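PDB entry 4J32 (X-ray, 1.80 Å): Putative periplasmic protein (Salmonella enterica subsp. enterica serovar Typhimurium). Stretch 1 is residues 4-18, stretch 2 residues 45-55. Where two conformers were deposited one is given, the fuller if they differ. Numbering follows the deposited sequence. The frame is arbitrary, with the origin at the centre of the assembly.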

# COMPACT_ATOMS: atom_id res chain seq x y z
N LEU B 4 -14.04 2.84 7.16
CA LEU B 4 -15.07 1.89 6.73
C LEU B 4 -14.92 0.50 7.33
O LEU B 4 -15.62 -0.43 6.90
CB LEU B 4 -15.09 1.79 5.21
CG LEU B 4 -15.34 3.12 4.49
CD1 LEU B 4 -15.27 2.91 2.96
CD2 LEU B 4 -16.63 3.82 4.93
N THR B 5 -14.02 0.35 8.31
CA THR B 5 -13.60 -0.96 8.79
C THR B 5 -14.77 -1.92 9.13
O THR B 5 -14.70 -3.10 8.80
CB THR B 5 -12.66 -0.80 10.01
OG1 THR B 5 -11.78 0.32 9.75
CG2 THR B 5 -11.81 -2.07 10.24
N THR B 6 -15.82 -1.39 9.75
CA THR B 6 -16.96 -2.21 10.19
C THR B 6 -17.88 -2.67 9.06
O THR B 6 -18.79 -3.49 9.28
CB THR B 6 -17.85 -1.46 11.19
OG1 THR B 6 -18.30 -0.24 10.61
CG2 THR B 6 -17.07 -1.19 12.49
N GLN B 7 -17.64 -2.17 7.86
CA GLN B 7 -18.52 -2.47 6.73
C GLN B 7 -18.06 -3.68 5.91
O GLN B 7 -18.84 -4.22 5.11
CB GLN B 7 -18.70 -1.22 5.85
CG GLN B 7 -19.54 -0.13 6.53
CD GLN B 7 -19.57 1.19 5.77
OE1 GLN B 7 -19.67 1.21 4.54
NE2 GLN B 7 -19.49 2.29 6.50
N TYR B 8 -16.82 -4.10 6.13
CA TYR B 8 -16.24 -5.21 5.37
C TYR B 8 -16.76 -6.57 5.82
O TYR B 8 -16.95 -6.82 7.02
CB TYR B 8 -14.70 -5.17 5.47
CG TYR B 8 -14.12 -3.94 4.79
CD1 TYR B 8 -14.20 -3.79 3.40
CD2 TYR B 8 -13.47 -2.95 5.55
CE1 TYR B 8 -13.68 -2.64 2.76
CE2 TYR B 8 -12.94 -1.79 4.92
CZ TYR B 8 -13.05 -1.66 3.54
OH TYR B 8 -12.53 -0.54 2.92
N SER B 9 -16.96 -7.45 4.84
CA SER B 9 -17.29 -8.85 5.10
C SER B 9 -16.04 -9.55 5.67
O SER B 9 -14.93 -9.02 5.60
CB SER B 9 -17.71 -9.54 3.80
OG SER B 9 -16.57 -9.72 2.94
N GLN B 10 -16.23 -10.76 6.20
CA GLN B 10 -15.08 -11.51 6.74
C GLN B 10 -13.99 -11.77 5.70
O GLN B 10 -12.79 -11.63 5.98
CB GLN B 10 -15.55 -12.82 7.37
CG GLN B 10 -16.38 -12.60 8.65
CD GLN B 10 -15.49 -12.11 9.78
OE1 GLN B 10 -14.57 -12.82 10.21
NE2 GLN B 10 -15.74 -10.88 10.25
N SER B 11 -14.38 -12.18 4.49
CA SER B 11 -13.39 -12.39 3.43
C SER B 11 -12.68 -11.08 3.02
O SER B 11 -11.44 -11.07 2.81
CB SER B 11 -14.01 -13.07 2.21
OG SER B 11 -14.92 -12.22 1.55
N GLU B 12 -13.43 -9.99 2.94
CA GLU B 12 -12.88 -8.67 2.62
C GLU B 12 -11.90 -8.23 3.70
O GLU B 12 -10.83 -7.69 3.39
CB GLU B 12 -14.02 -7.64 2.50
CG GLU B 12 -14.81 -7.76 1.21
CD GLU B 12 -16.09 -6.90 1.15
OE1 GLU B 12 -16.64 -6.47 2.20
OE2 GLU B 12 -16.55 -6.67 0.02
N LEU B 13 -12.23 -8.47 4.96
CA LEU B 13 -11.28 -8.13 6.05
C LEU B 13 -9.96 -8.87 5.87
O LEU B 13 -8.88 -8.31 6.09
CB LEU B 13 -11.87 -8.45 7.43
CG LEU B 13 -13.03 -7.61 7.97
CD1 LEU B 13 -13.60 -8.27 9.23
CD2 LEU B 13 -12.56 -6.17 8.28
N LEU B 14 -10.03 -10.14 5.50
CA LEU B 14 -8.81 -10.96 5.37
C LEU B 14 -7.96 -10.50 4.19
O LEU B 14 -6.73 -10.47 4.27
CB LEU B 14 -9.16 -12.45 5.25
CG LEU B 14 -9.69 -13.05 6.57
CD1 LEU B 14 -10.36 -14.40 6.30
CD2 LEU B 14 -8.57 -13.19 7.58
N LYS B 15 -8.61 -10.14 3.10
CA LYS B 15 -7.91 -9.57 1.95
C LYS B 15 -7.31 -8.19 2.31
O LYS B 15 -6.19 -7.88 1.92
CB LYS B 15 -8.86 -9.46 0.75
CG LYS B 15 -9.24 -10.84 0.17
CD LYS B 15 -10.50 -10.77 -0.70
CE LYS B 15 -10.90 -12.18 -1.19
NZ LYS B 15 -12.05 -12.15 -2.14
N ASN B 16 -8.03 -7.41 3.10
CA ASN B 16 -7.52 -6.09 3.55
C ASN B 16 -6.32 -6.26 4.44
O ASN B 16 -5.33 -5.51 4.33
CB ASN B 16 -8.60 -5.26 4.26
CG ASN B 16 -9.72 -4.80 3.34
OD1 ASN B 16 -9.67 -4.94 2.12
ND2 ASN B 16 -10.77 -4.26 3.95
N TRP B 17 -6.41 -7.24 5.37
CA TRP B 17 -5.29 -7.64 6.20
C TRP B 17 -4.10 -8.06 5.35
O TRP B 17 -2.98 -7.63 5.60
CB TRP B 17 -5.68 -8.77 7.19
CG TRP B 17 -4.64 -8.93 8.28
CD1 TRP B 17 -4.66 -8.34 9.50
CD2 TRP B 17 -3.43 -9.68 8.21
NE1 TRP B 17 -3.55 -8.67 10.21
CE2 TRP B 17 -2.76 -9.50 9.45
CE3 TRP B 17 -2.84 -10.51 7.24
CZ2 TRP B 17 -1.52 -10.11 9.75
CZ3 TRP B 17 -1.61 -11.12 7.52
CH2 TRP B 17 -0.97 -10.92 8.78
N ALA B 18 -4.34 -8.92 4.37
CA ALA B 18 -3.25 -9.40 3.52
C ALA B 18 -2.48 -8.22 2.89
O ALA B 18 -1.22 -8.17 2.92
CB ALA B 18 -3.81 -10.35 2.44
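Stretch 2, residues 45-55: EYGKQSVEIYH

How does the second stretch run along the first? It comes off the end of a helix near Glu45, passes through a short loop, Gly47 to Ser50, extended except at Lys48, and goes on into a second helix that carries Glu52 to His55. That helix and helix 10-18 cross at -44°, their N-to-C directions broadly alike, with axes 11.3 Å apart at closest. By CA, Thr6 lies nearest Tyr46 (7.3 Å between CA atoms) and Gln10 nearest Gly47 (6.1 Å between CA atoms); further on, Trp17 packs against Tyr54.

Why does Gln10 fold its side chain as it does? CA-to-CB points sideways, but chi1 and chi2, both m (-68° and -71°), bend the chain so that its amide comes to the turn. There Gln10 NE2 donates to Tyr46 O at 3.0 Å, while Gln10 OE1 accepts from Lys48 N at 2.8 Å and from Gln49 NE2 at 2.9 Å. One amide thus serves backbone groups on both sides of Gly47. Gln49, m then p, folds its own amide back toward this site, and water 1 sits between Gln10 O, 3.0 Å from its oxygen, and Gln49 OE1, 2.7 Å from it, and bridges the two.

What does Tyr46 rest on? Its chi1 of -70° (m) lays the ring beside the start of stretch 1, where Thr5 CG2 lies 3.5 Å from Tyr46 CD2 and Thr6 CG2 3.5 Å from Tyr46 OH. Leu13, m and t, brings CD1 to 3.6 Å from Tyr46 CB.

How do the helices pack further on? Trp17 takes chi1 t and Tyr54 chi1 m, and the tyrosine edge meets the indole face, Tyr54 CD1 lying 3.5 Å from Trp17 CD2, with the planes at 66°. Tyr54 CB also sits over the indole six-membered ring. Leu14, m and t, reaches in with CD2, 3.7 Å from Tyr54 CE1 and 4.0 Å from Ile53 CG2. Gly47 leaves room for the tyrosine hydroxyl: an ideal CB there would be 2.2 Å from Tyr54 OH.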

# COMPACT_ATOMS: atom_id res chain seq x y z
N GLU B 45 -8.91 -7.16 14.26
CA GLU B 45 -9.86 -6.96 15.36
C GLU B 45 -11.25 -7.48 14.99
O GLU B 45 -11.93 -8.09 15.83
CB GLU B 45 -9.96 -5.47 15.76
CG GLU B 45 -11.20 -5.06 16.61
CD GLU B 45 -11.21 -5.62 18.05
OE1 GLU B 45 -10.10 -5.86 18.62
OE2 GLU B 45 -12.32 -5.81 18.62
N TYR B 46 -11.67 -7.20 13.75
CA TYR B 46 -13.04 -7.52 13.32
C TYR B 46 -13.20 -8.92 12.72
O TYR B 46 -14.34 -9.38 12.45
CB TYR B 46 -13.53 -6.45 12.35
CG TYR B 46 -13.79 -5.11 13.02
CD1 TYR B 46 -14.95 -4.90 13.78
CD2 TYR B 46 -12.88 -4.07 12.93
CE1 TYR B 46 -15.20 -3.65 14.41
CE2 TYR B 46 -13.11 -2.82 13.57
CZ TYR B 46 -14.28 -2.63 14.29
OH TYR B 46 -14.53 -1.39 14.89
N GLY B 47 -12.09 -9.61 12.53
CA GLY B 47 -12.13 -11.01 12.06
C GLY B 47 -12.68 -11.97 13.09
O GLY B 47 -12.68 -11.68 14.29
N LYS B 48 -13.19 -13.12 12.63
CA LYS B 48 -13.70 -14.17 13.50
C LYS B 48 -12.78 -15.40 13.42
O LYS B 48 -13.10 -16.48 13.96
CB LYS B 48 -15.14 -14.56 13.11
CG LYS B 48 -16.19 -13.41 13.26
CD LYS B 48 -16.16 -12.83 14.67
CE LYS B 48 -17.32 -11.89 14.96
NZ LYS B 48 -17.52 -11.75 16.45
N GLN B 49 -11.62 -15.20 12.79
CA GLN B 49 -10.67 -16.29 12.54
C GLN B 49 -9.59 -16.33 13.60
O GLN B 49 -9.22 -15.30 14.19
CB GLN B 49 -9.99 -16.16 11.16
CG GLN B 49 -10.96 -16.28 9.96
CD GLN B 49 -11.89 -15.07 9.83
OE1 GLN B 49 -11.45 -13.93 9.96
NE2 GLN B 49 -13.18 -15.32 9.59
N SER B 50 -9.04 -17.53 13.78
CA SER B 50 -7.91 -17.77 14.67
C SER B 50 -6.64 -17.15 14.09
O SER B 50 -6.55 -16.90 12.88
CB SER B 50 -7.67 -19.27 14.84
OG SER B 50 -8.79 -19.89 15.48
N VAL B 51 -5.66 -16.93 14.95
CA VAL B 51 -4.47 -16.18 14.52
C VAL B 51 -3.66 -16.92 13.44
O VAL B 51 -2.99 -16.29 12.61
CB VAL B 51 -3.57 -15.81 15.74
CG1 VAL B 51 -2.77 -17.06 16.28
CG2 VAL B 51 -2.67 -14.62 15.40
N GLU B 52 -3.74 -18.25 13.42
CA GLU B 52 -2.95 -19.00 12.44
C GLU B 52 -3.34 -18.67 11.00
O GLU B 52 -2.52 -18.86 10.11
CB GLU B 52 -3.01 -20.51 12.68
CG GLU B 52 -2.25 -21.01 13.92
CD GLU B 52 -3.01 -20.80 15.22
OE1 GLU B 52 -4.21 -20.39 15.20
OE2 GLU B 52 -2.42 -21.07 16.28
N ILE B 53 -4.56 -18.22 10.73
CA ILE B 53 -4.86 -17.85 9.33
C ILE B 53 -4.04 -16.64 8.89
O ILE B 53 -3.60 -16.57 7.75
CB ILE B 53 -6.37 -17.71 9.00
CG1 ILE B 53 -6.59 -18.01 7.49
CG2 ILE B 53 -6.94 -16.36 9.47
CD1 ILE B 53 -8.08 -18.05 7.06
N TYR B 54 -3.82 -15.71 9.81
CA TYR B 54 -2.98 -14.56 9.50
C TYR B 54 -1.50 -14.96 9.35
O TYR B 54 -0.79 -14.42 8.50
CB TYR B 54 -3.14 -13.48 10.58
CG TYR B 54 -4.59 -13.11 10.80
CD1 TYR B 54 -5.18 -12.08 10.04
CD2 TYR B 54 -5.36 -13.76 11.77
CE1 TYR B 54 -6.51 -11.71 10.24
CE2 TYR B 54 -6.71 -13.41 11.97
CZ TYR B 54 -7.26 -12.39 11.22
OH TYR B 54 -8.58 -12.03 11.41
N HIS B 55 -1.05 -15.91 10.18
CA HIS B 55 0.29 -16.49 10.04
C HIS B 55 0.46 -17.14 8.66
O HIS B 55 1.53 -17.04 8.05
CB HIS B 55 0.59 -17.56 11.11
CG HIS B 55 0.56 -17.06 12.52
ND1 HIS B 55 0.66 -17.91 13.60
CD2 HIS B 55 0.40 -15.81 13.03
CE1 HIS B 55 0.58 -17.21 14.72
NE2 HIS B 55 0.42 -15.94 14.40
O HOH W 1 -11.96 -11.54 8.84